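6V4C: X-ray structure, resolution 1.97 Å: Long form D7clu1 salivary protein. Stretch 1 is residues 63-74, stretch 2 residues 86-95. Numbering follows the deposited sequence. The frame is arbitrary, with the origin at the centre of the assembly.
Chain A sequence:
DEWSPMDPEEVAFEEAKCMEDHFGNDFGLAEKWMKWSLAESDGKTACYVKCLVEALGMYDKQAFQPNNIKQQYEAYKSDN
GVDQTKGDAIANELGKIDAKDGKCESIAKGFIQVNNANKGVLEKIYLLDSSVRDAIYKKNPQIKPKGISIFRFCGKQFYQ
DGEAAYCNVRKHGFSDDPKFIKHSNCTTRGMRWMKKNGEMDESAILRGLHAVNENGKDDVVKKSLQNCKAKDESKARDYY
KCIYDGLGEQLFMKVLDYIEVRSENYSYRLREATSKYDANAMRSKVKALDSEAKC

Stretch 1 (63-74) AFQPNNIKQQYE
Stretch 2 (86-95) KGDAIANELG

At the apolar centre lies Ala91, whose small methyl lets the backbones come close: its CA pairs in register with Pro66 CA at 4.6 Å, and its CB lies 4.3 Å from Ile69 CB, 4.4 Å from Pro66 CB and 4.2 Å from Lys70 N. Around it two nearly antiparallel helices, 66-74 and 86-94, pack with their axes 8.2 Å apart at closest approach and their N-to-C directions at 157°; the two stretches bury 477 Å² in total. Ile69 (chi1 m, chi2 t) points toward the partner helix and carries its CD1 to 3.7 Å from Leu94 CD1. Leu94, also directed toward stretch 1, has chi1 -96°, between wells, and chi2 t; its CD2 sits over one face of the Phe64 ring, 4.2 Å from the centroid. Phe64 (chi1 m, chi2 77°) precedes the helix in extended conformation (phi/psi -72/170), and its CD1 also lies 3.6 Å from Leu94 O.

At the other end, Tyr73 (chi1 t, chi2 80°) lays its ring against Gly87, whose CA is 4.0 Å from the centroid, nearly on the ring normal. Glycine suits this place because a CB would lie 2.9 Å from Tyr73 CZ. The Tyr73 hydroxyl is hydrogen-bonded elsewhere in the structure.

Pro66 opens its helix after the N-cap residue Gln65, whose O accepts from Ile69 N at 3.3 Å. The C-gamma-exo ring of Pro66 places Pro66 CB 3.2 Å from Ala91 O and Pro66 CG 3.6 Å from Gly95 CA. Gly95 leaves helical geometry at phi/psi -79/13, though Gly95 N still donates a hydrogen bond to Ala91 O at 3.1 Å; a CB here would fall 2.1 Å from Pro66 CG.

At the polar edge, Asn92 (chi1 m) brings OD1 within 4.4 Å of Pro66 CB. No hydrogen bond joins the modelled atoms of the two stretches; apolar packing and CH-pi contacts dominate.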

# COMPACT_ATOMS: atom_id res chain seq x y z
N ALA A 63 -18.00 -14.10 9.47
CA ALA A 63 -16.85 -14.89 9.91
C ALA A 63 -15.78 -14.82 8.83
O ALA A 63 -15.88 -14.06 7.86
N PHE A 64 -14.74 -15.63 9.00
CA PHE A 64 -13.64 -15.65 8.04
C PHE A 64 -14.08 -16.32 6.74
O PHE A 64 -15.16 -16.91 6.64
CB PHE A 64 -12.43 -16.37 8.64
CG PHE A 64 -11.74 -15.60 9.73
CD1 PHE A 64 -12.28 -15.54 11.00
CD2 PHE A 64 -10.55 -14.93 9.49
CE1 PHE A 64 -11.64 -14.84 12.01
CE2 PHE A 64 -9.91 -14.22 10.49
CZ PHE A 64 -10.46 -14.17 11.75
N GLN A 65 -13.23 -16.20 5.72
CA GLN A 65 -13.48 -16.76 4.39
C GLN A 65 -12.40 -17.78 4.08
O GLN A 65 -11.33 -17.43 3.56
CB GLN A 65 -13.52 -15.66 3.33
N PRO A 66 -12.63 -19.06 4.40
CA PRO A 66 -11.60 -20.08 4.14
C PRO A 66 -11.22 -20.23 2.68
O PRO A 66 -10.06 -20.53 2.37
CB PRO A 66 -12.23 -21.37 4.69
CG PRO A 66 -13.26 -20.90 5.66
CD PRO A 66 -13.79 -19.61 5.12
N ASN A 67 -12.17 -20.03 1.77
CA ASN A 67 -11.87 -20.16 0.35
C ASN A 67 -11.06 -18.99 -0.20
O ASN A 67 -10.40 -19.13 -1.23
CB ASN A 67 -13.16 -20.38 -0.46
CG ASN A 67 -13.71 -21.78 -0.30
OD1 ASN A 67 -14.32 -22.11 0.72
ND2 ASN A 67 -13.49 -22.62 -1.30
N ASN A 68 -11.09 -17.84 0.48
CA ASN A 68 -10.17 -16.76 0.14
C ASN A 68 -8.75 -17.12 0.55
O ASN A 68 -7.80 -16.97 -0.23
CB ASN A 68 -10.60 -15.46 0.82
CG ASN A 68 -11.82 -14.85 0.18
OD1 ASN A 68 -12.28 -15.29 -0.87
ND2 ASN A 68 -12.36 -13.81 0.81
N ILE A 69 -8.58 -17.61 1.79
CA ILE A 69 -7.27 -18.02 2.26
C ILE A 69 -6.73 -19.18 1.42
O ILE A 69 -5.53 -19.26 1.13
CB ILE A 69 -7.33 -18.38 3.76
CG1 ILE A 69 -7.96 -17.23 4.55
CG2 ILE A 69 -5.94 -18.69 4.29
CD1 ILE A 69 -8.14 -17.53 6.02
N LYS A 70 -7.62 -20.08 1.01
CA LYS A 70 -7.21 -21.16 0.11
C LYS A 70 -6.79 -20.60 -1.25
O LYS A 70 -5.82 -21.08 -1.85
N GLN A 71 -7.50 -19.59 -1.74
CA GLN A 71 -7.12 -18.97 -3.00
C GLN A 71 -5.77 -18.27 -2.88
O GLN A 71 -4.94 -18.33 -3.80
CB GLN A 71 -8.19 -17.99 -3.46
CG GLN A 71 -8.79 -18.31 -4.82
CD GLN A 71 -9.72 -17.22 -5.32
OE1 GLN A 71 -10.51 -16.67 -4.55
NE2 GLN A 71 -9.61 -16.89 -6.60
N GLN A 72 -5.52 -17.60 -1.75
CA GLN A 72 -4.24 -16.95 -1.53
C GLN A 72 -3.11 -17.98 -1.46
O GLN A 72 -2.02 -17.76 -2.00
CB GLN A 72 -4.27 -16.10 -0.27
CG GLN A 72 -2.96 -15.40 0.05
CD GLN A 72 -2.63 -14.29 -0.94
OE1 GLN A 72 -3.52 -13.70 -1.54
NE2 GLN A 72 -1.34 -14.02 -1.10
N TYR A 73 -3.36 -19.11 -0.78
CA TYR A 73 -2.35 -20.16 -0.72
C TYR A 73 -2.07 -20.73 -2.10
O TYR A 73 -0.91 -20.92 -2.49
CB TYR A 73 -2.77 -21.27 0.24
CG TYR A 73 -1.90 -22.50 0.10
CD1 TYR A 73 -0.66 -22.55 0.71
CD2 TYR A 73 -2.31 -23.58 -0.66
CE1 TYR A 73 0.15 -23.66 0.57
CE2 TYR A 73 -1.50 -24.69 -0.81
CZ TYR A 73 -0.27 -24.73 -0.19
OH TYR A 73 0.54 -25.83 -0.32
N GLU A 74 -3.13 -21.02 -2.86
CA GLU A 74 -2.96 -21.64 -4.17
C GLU A 74 -2.22 -20.74 -5.14
O GLU A 74 -1.50 -21.22 -6.03
CB GLU A 74 -4.32 -22.03 -4.75
CG GLU A 74 -4.99 -23.18 -4.02
CD GLU A 74 -4.26 -24.49 -4.19
OE1 GLU A 74 -3.81 -24.79 -5.32
OE2 GLU A 74 -4.12 -25.23 -3.19
N LYS A 86 -0.85 -28.34 5.26
CA LYS A 86 -0.92 -27.21 6.17
C LYS A 86 -1.72 -26.05 5.57
O LYS A 86 -2.39 -25.32 6.30
CB LYS A 86 0.48 -26.74 6.56
CG LYS A 86 0.54 -25.70 7.67
CD LYS A 86 0.76 -26.34 9.03
N GLY A 87 -1.65 -25.88 4.25
CA GLY A 87 -2.38 -24.83 3.57
C GLY A 87 -3.88 -24.93 3.78
O GLY A 87 -4.51 -24.02 4.32
N ASP A 88 -4.47 -26.05 3.34
CA ASP A 88 -5.89 -26.27 3.55
C ASP A 88 -6.24 -26.37 5.03
O ASP A 88 -7.40 -26.14 5.40
CB ASP A 88 -6.34 -27.54 2.82
CG ASP A 88 -6.24 -27.41 1.32
OD1 ASP A 88 -6.68 -26.38 0.77
OD2 ASP A 88 -5.72 -28.35 0.67
N ALA A 89 -5.28 -26.72 5.88
CA ALA A 89 -5.55 -26.84 7.31
C ALA A 89 -5.93 -25.49 7.91
O ALA A 89 -7.03 -25.33 8.45
CB ALA A 89 -4.34 -27.44 8.03
N ILE A 90 -5.04 -24.50 7.81
CA ILE A 90 -5.29 -23.21 8.44
C ILE A 90 -6.47 -22.50 7.80
O ILE A 90 -7.16 -21.71 8.46
CB ILE A 90 -4.03 -22.33 8.47
CG1 ILE A 90 -2.85 -23.10 9.05
CG2 ILE A 90 -4.26 -21.08 9.29
CD1 ILE A 90 -1.61 -22.27 9.13
N ALA A 91 -6.72 -22.74 6.51
CA ALA A 91 -7.91 -22.16 5.87
C ALA A 91 -9.18 -22.61 6.59
O ALA A 91 -10.00 -21.78 7.00
CB ALA A 91 -7.95 -22.55 4.39
N ASN A 92 -9.35 -23.92 6.77
CA ASN A 92 -10.49 -24.42 7.52
C ASN A 92 -10.36 -24.09 9.00
O ASN A 92 -11.36 -23.78 9.67
CB ASN A 92 -10.64 -25.92 7.31
CG ASN A 92 -10.66 -26.31 5.85
OD1 ASN A 92 -11.24 -25.61 5.02
ND2 ASN A 92 -10.01 -27.42 5.52
N GLU A 93 -9.14 -24.15 9.54
CA GLU A 93 -8.92 -23.88 10.96
C GLU A 93 -9.31 -22.44 11.31
O GLU A 93 -9.85 -22.19 12.39
CB GLU A 93 -7.46 -24.16 11.32
CG GLU A 93 -7.11 -24.02 12.79
CD GLU A 93 -5.66 -24.37 13.06
OE1 GLU A 93 -4.98 -24.88 12.14
OE2 GLU A 93 -5.19 -24.13 14.19
N LEU A 94 -9.03 -21.50 10.41
CA LEU A 94 -9.45 -20.12 10.63
C LEU A 94 -10.94 -19.93 10.41
O LEU A 94 -11.57 -19.10 11.08
CB LEU A 94 -8.66 -19.17 9.73
CG LEU A 94 -7.43 -18.51 10.35
CD1 LEU A 94 -6.51 -17.97 9.27
CD2 LEU A 94 -7.84 -17.41 11.31
N GLY A 95 -11.53 -20.69 9.49
CA GLY A 95 -12.94 -20.58 9.19
C GLY A 95 -13.84 -21.29 10.19
O GLY A 95 -15.02 -21.50 9.93